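Local coordinates for glucocorticoid modulatory element-binding protein 1 (Homo sapiens, PDB 1OQJ) that binds glucocorticoid modulatory elements in promoter DNA through its SAND domain, raising transcriptional sensitivity to low glucocorticoid levels, and assists parvovirus replication, at residues A[24-29]-A[58-63]. Numbering follows the deposited sequence.
Sequences KKFVCP and KDWKRA. With ZN (zinc ion), chain C.
Phe26 and Trp60 approach from opposite directions and meet at their ring edges, Phe26 CE1 lying 3.7 Å from Trp60 CH2 at the far end of the indole. CZ2 on the same six-membered ring passes 3.3 Å from Pro29 O. That carbonyl is joined to the helix by one water, which donates to Pro29 O (2.8 Å) and accepts from Trp60 NE1 (3.1 Å) and Lys61 NZ (2.8 Å). The water lies in the indole plane, and its three bonds tie the loop after strand 17-22 to helix 60-63. Trp60 and Lys61 belong to the sequence Lys58-Asp59-Trp60-Lys61, the KDWK motif of the SAND domain. Lys58 and Lys61 bind DNA, whereas Trp60 turns into the core. With Trp60 CG between the backbone N and the carbonyl carbon (chi1 68°), the indole is sent from the helix toward Pro29 and Phe26. Lys61 CG lies 3.4 Å above one indole face, over its centre. Asp59 is the N-cap: OD1 accepts a weak bond from Arg62 N, while OD2 forms a salt bridge with Arg62 NH1 (2.7 Å). Leu71 of helix 71-76 touches both aromatic side chains, and the ring of Phe82 meets that of Phe26 with their planes about 45° apart. In the same loop, Cys28 SG binds zinc at 2.3 Å together with His85, Cys89 and Cys93; the peptide bond from Cys28 to Pro29 is cis.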
ATOM      1  N   LYS A  24      -4.285  -6.004   7.085  1.00  7.73           N
ATOM      2  CA  LYS A  24      -4.302  -7.449   6.909  1.00  7.78           C
ATOM      3  C   LYS A  24      -4.571  -7.866   5.466  1.00  7.73           C
ATOM      4  O   LYS A  24      -4.235  -8.980   5.076  1.00  8.65           O
ATOM      5  CB  LYS A  24      -5.297  -8.100   7.874  1.00  8.27           C
ATOM      6  CG  LYS A  24      -4.829  -7.992   9.327  1.00  9.47           C
ATOM      7  CD  LYS A  24      -5.644  -8.847  10.273  1.00 11.88           C
ATOM      8  CE  LYS A  24      -5.174  -8.638  11.704  1.00 14.96           C
ATOM      9  NZ  LYS A  24      -6.007  -9.385  12.687  1.00 17.27           N
ATOM     10  N   LYS A  25      -5.152  -6.968   4.670  1.00  8.52           N
ATOM     11  CA  LYS A  25      -5.415  -7.257   3.257  1.00  8.41           C
ATOM     12  C   LYS A  25      -4.180  -6.928   2.407  1.00  7.93           C
ATOM     13  O   LYS A  25      -4.120  -7.266   1.224  1.00  8.05           O
ATOM     14  CB  LYS A  25      -6.605  -6.438   2.743  1.00  9.29           C
ATOM     15  CG  LYS A  25      -7.975  -7.037   3.026  1.00 13.54           C
ATOM     16  CD  LYS A  25      -8.251  -7.199   4.500  1.00 15.25           C
ATOM     17  CE  LYS A  25      -9.655  -7.751   4.713  1.00 16.45           C
ATOM     18  NZ  LYS A  25      -9.984  -7.879   6.157  1.00 15.38           N
ATOM     19  N   PHE A  26      -3.207  -6.266   3.027  1.00  8.41           N
ATOM     20  CA  PHE A  26      -1.959  -5.854   2.376  1.00  7.30           C
ATOM     21  C   PHE A  26      -1.023  -7.065   2.299  1.00  7.60           C
ATOM     22  O   PHE A  26      -0.087  -7.198   3.084  1.00  8.13           O
ATOM     23  CB  PHE A  26      -1.348  -4.726   3.215  1.00  6.58           C
ATOM     24  CG  PHE A  26      -0.118  -4.093   2.622  1.00  8.58           C
ATOM     25  CD1 PHE A  26      -0.099  -3.662   1.299  1.00  9.28           C
ATOM     26  CD2 PHE A  26       0.994  -3.845   3.422  1.00  7.85           C
ATOM     27  CE1 PHE A  26       1.007  -2.986   0.781  1.00 10.67           C
ATOM     28  CE2 PHE A  26       2.109  -3.168   2.916  1.00 10.49           C
ATOM     29  CZ  PHE A  26       2.110  -2.738   1.592  1.00  9.39           C
ATOM     30  N   VAL A  27      -1.289  -7.936   1.330  1.00  7.58           N
ATOM     31  CA  VAL A  27      -0.539  -9.175   1.144  1.00  9.07           C
ATOM     32  C   VAL A  27       0.468  -9.099  -0.001  1.00  8.21           C
ATOM     33  O   VAL A  27       0.177  -8.536  -1.054  1.00  9.32           O
ATOM     34  CB  VAL A  27      -1.528 -10.341   0.887  1.00  9.94           C
ATOM     35  CG1 VAL A  27      -0.780 -11.645   0.682  1.00 11.25           C
ATOM     36  CG2 VAL A  27      -2.494 -10.458   2.061  1.00 11.13           C
ATOM     37  N   CYS A  28       1.652  -9.665   0.210  1.00  7.63           N
ATOM     38  CA  CYS A  28       2.687  -9.652  -0.821  1.00  8.90           C
ATOM     39  C   CYS A  28       2.145 -10.252  -2.116  1.00  9.18           C
ATOM     40  O   CYS A  28       1.447 -11.265  -2.085  1.00 10.06           O
ATOM     41  CB  CYS A  28       3.894 -10.456  -0.352  1.00  8.16           C
ATOM     42  SG  CYS A  28       5.204 -10.591  -1.585  1.00  9.09           S
ATOM     43  N   PRO A  29       2.511  -9.675  -3.279  1.00  9.85           N
ATOM     44  CA  PRO A  29       3.386  -8.516  -3.499  1.00 10.21           C
ATOM     45  C   PRO A  29       2.679  -7.160  -3.484  1.00 10.04           C
ATOM     46  O   PRO A  29       3.238  -6.153  -3.933  1.00 10.23           O
ATOM     47  CB  PRO A  29       4.001  -8.825  -4.855  1.00 10.56           C
ATOM     48  CG  PRO A  29       2.836  -9.396  -5.587  1.00 11.21           C
ATOM     49  CD  PRO A  29       2.182 -10.318  -4.565  1.00 10.48           C
ATOM     50  N   LYS A  58       6.708   4.615 -11.628  1.00 20.65           N
ATOM     51  CA  LYS A  58       6.945   3.183 -11.754  1.00 20.52           C
ATOM     52  C   LYS A  58       7.505   2.597 -10.464  1.00 19.20           C
ATOM     53  O   LYS A  58       8.414   1.770 -10.488  1.00 19.81           O
ATOM     54  CB  LYS A  58       7.901   2.885 -12.916  1.00 21.81           C
ATOM     55  CG  LYS A  58       7.333   3.232 -14.284  1.00 25.94           C
ATOM     56  CD  LYS A  58       8.175   2.656 -15.416  1.00 27.75           C
ATOM     57  CE  LYS A  58       8.038   1.142 -15.505  1.00 30.20           C
ATOM     58  NZ  LYS A  58       8.779   0.583 -16.674  1.00 32.81           N
ATOM     59  N   ASP A  59       6.956   3.040  -9.337  1.00 17.98           N
ATOM     60  CA  ASP A  59       7.383   2.549  -8.032  1.00 16.94           C
ATOM     61  C   ASP A  59       6.294   2.881  -7.019  1.00 14.39           C
ATOM     62  O   ASP A  59       6.405   3.859  -6.278  1.00 13.19           O
ATOM     63  CB  ASP A  59       8.693   3.214  -7.611  1.00 19.78           C
ATOM     64  CG  ASP A  59       9.369   2.487  -6.464  1.00 21.57           C
ATOM     65  OD1 ASP A  59       8.651   1.872  -5.648  1.00 24.23           O
ATOM     66  OD2 ASP A  59      10.613   2.537  -6.375  1.00 25.57           O
ATOM     67  N   TRP A  60       5.243   2.069  -6.988  1.00 13.72           N
ATOM     68  CA  TRP A  60       4.138   2.326  -6.076  1.00 11.58           C
ATOM     69  C   TRP A  60       4.550   2.431  -4.613  1.00 11.68           C
ATOM     70  O   TRP A  60       3.957   3.202  -3.864  1.00 11.22           O
ATOM     71  CB  TRP A  60       3.042   1.264  -6.231  1.00 12.73           C
ATOM     72  CG  TRP A  60       3.424  -0.117  -5.789  1.00 12.49           C
ATOM     73  CD1 TRP A  60       4.055  -1.072  -6.527  1.00 14.80           C
ATOM     74  CD2 TRP A  60       3.178  -0.701  -4.502  1.00 12.87           C
ATOM     75  NE1 TRP A  60       4.213  -2.219  -5.782  1.00 15.15           N
ATOM     76  CE2 TRP A  60       3.684  -2.017  -4.534  1.00 13.82           C
ATOM     77  CE3 TRP A  60       2.575  -0.237  -3.323  1.00 11.55           C
ATOM     78  CZ2 TRP A  60       3.608  -2.878  -3.434  1.00 13.90           C
ATOM     79  CZ3 TRP A  60       2.499  -1.095  -2.227  1.00 13.72           C
ATOM     80  CH2 TRP A  60       3.013  -2.399  -2.292  1.00 13.63           C
ATOM     81  N   LYS A  61       5.569   1.675  -4.212  1.00 12.41           N
ATOM     82  CA  LYS A  61       6.021   1.704  -2.823  1.00 10.71           C
ATOM     83  C   LYS A  61       6.645   3.041  -2.447  1.00 11.56           C
ATOM     84  O   LYS A  61       6.701   3.390  -1.272  1.00 10.53           O
ATOM     85  CB  LYS A  61       7.019   0.582  -2.552  1.00 11.52           C
ATOM     86  CG  LYS A  61       6.481  -0.805  -2.831  1.00 13.34           C
ATOM     87  CD  LYS A  61       7.491  -1.871  -2.441  1.00 17.39           C
ATOM     88  CE  LYS A  61       7.139  -3.217  -3.051  1.00 20.50           C
ATOM     89  NZ  LYS A  61       7.256  -3.186  -4.538  1.00 22.83           N
ATOM     90  N   ARG A  62       7.127   3.785  -3.437  1.00 11.98           N
ATOM     91  CA  ARG A  62       7.709   5.087  -3.154  1.00 13.34           C
ATOM     92  C   ARG A  62       6.701   6.206  -3.426  1.00 11.37           C
ATOM     93  O   ARG A  62       6.826   7.304  -2.885  1.00 12.47           O
ATOM     94  CB  ARG A  62       8.990   5.297  -3.973  1.00 16.90           C
ATOM     95  CG  ARG A  62      10.183   4.482  -3.467  1.00 21.84           C
ATOM     96  CD  ARG A  62      11.487   4.957  -4.101  1.00 25.31           C
ATOM     97  NE  ARG A  62      12.667   4.387  -3.454  1.00 28.94           N
ATOM     98  CZ  ARG A  62      13.052   3.120  -3.565  1.00 30.68           C
ATOM     99  NH1 ARG A  62      12.353   2.272  -4.307  1.00 31.87           N
ATOM    100  NH2 ARG A  62      14.138   2.697  -2.930  1.00 32.40           N
ATOM    101  N   ALA A  63       5.693   5.916  -4.248  1.00 10.83           N
ATOM    102  CA  ALA A  63       4.657   6.891  -4.583  1.00 10.84           C
ATOM    103  C   ALA A  63       3.672   7.057  -3.425  1.00 10.72           C
ATOM    104  O   ALA A  63       3.186   8.155  -3.162  1.00 11.78           O
ATOM    105  CB  ALA A  63       3.911   6.451  -5.836  1.00 11.04           C
TER
HETATM  106 ZN    ZN C 183       7.258 -10.755  -0.609  1.00 11.76          ZN
HETATM  107  O   HOH W   1       5.398  -5.109  -5.432  1.00 20.59           O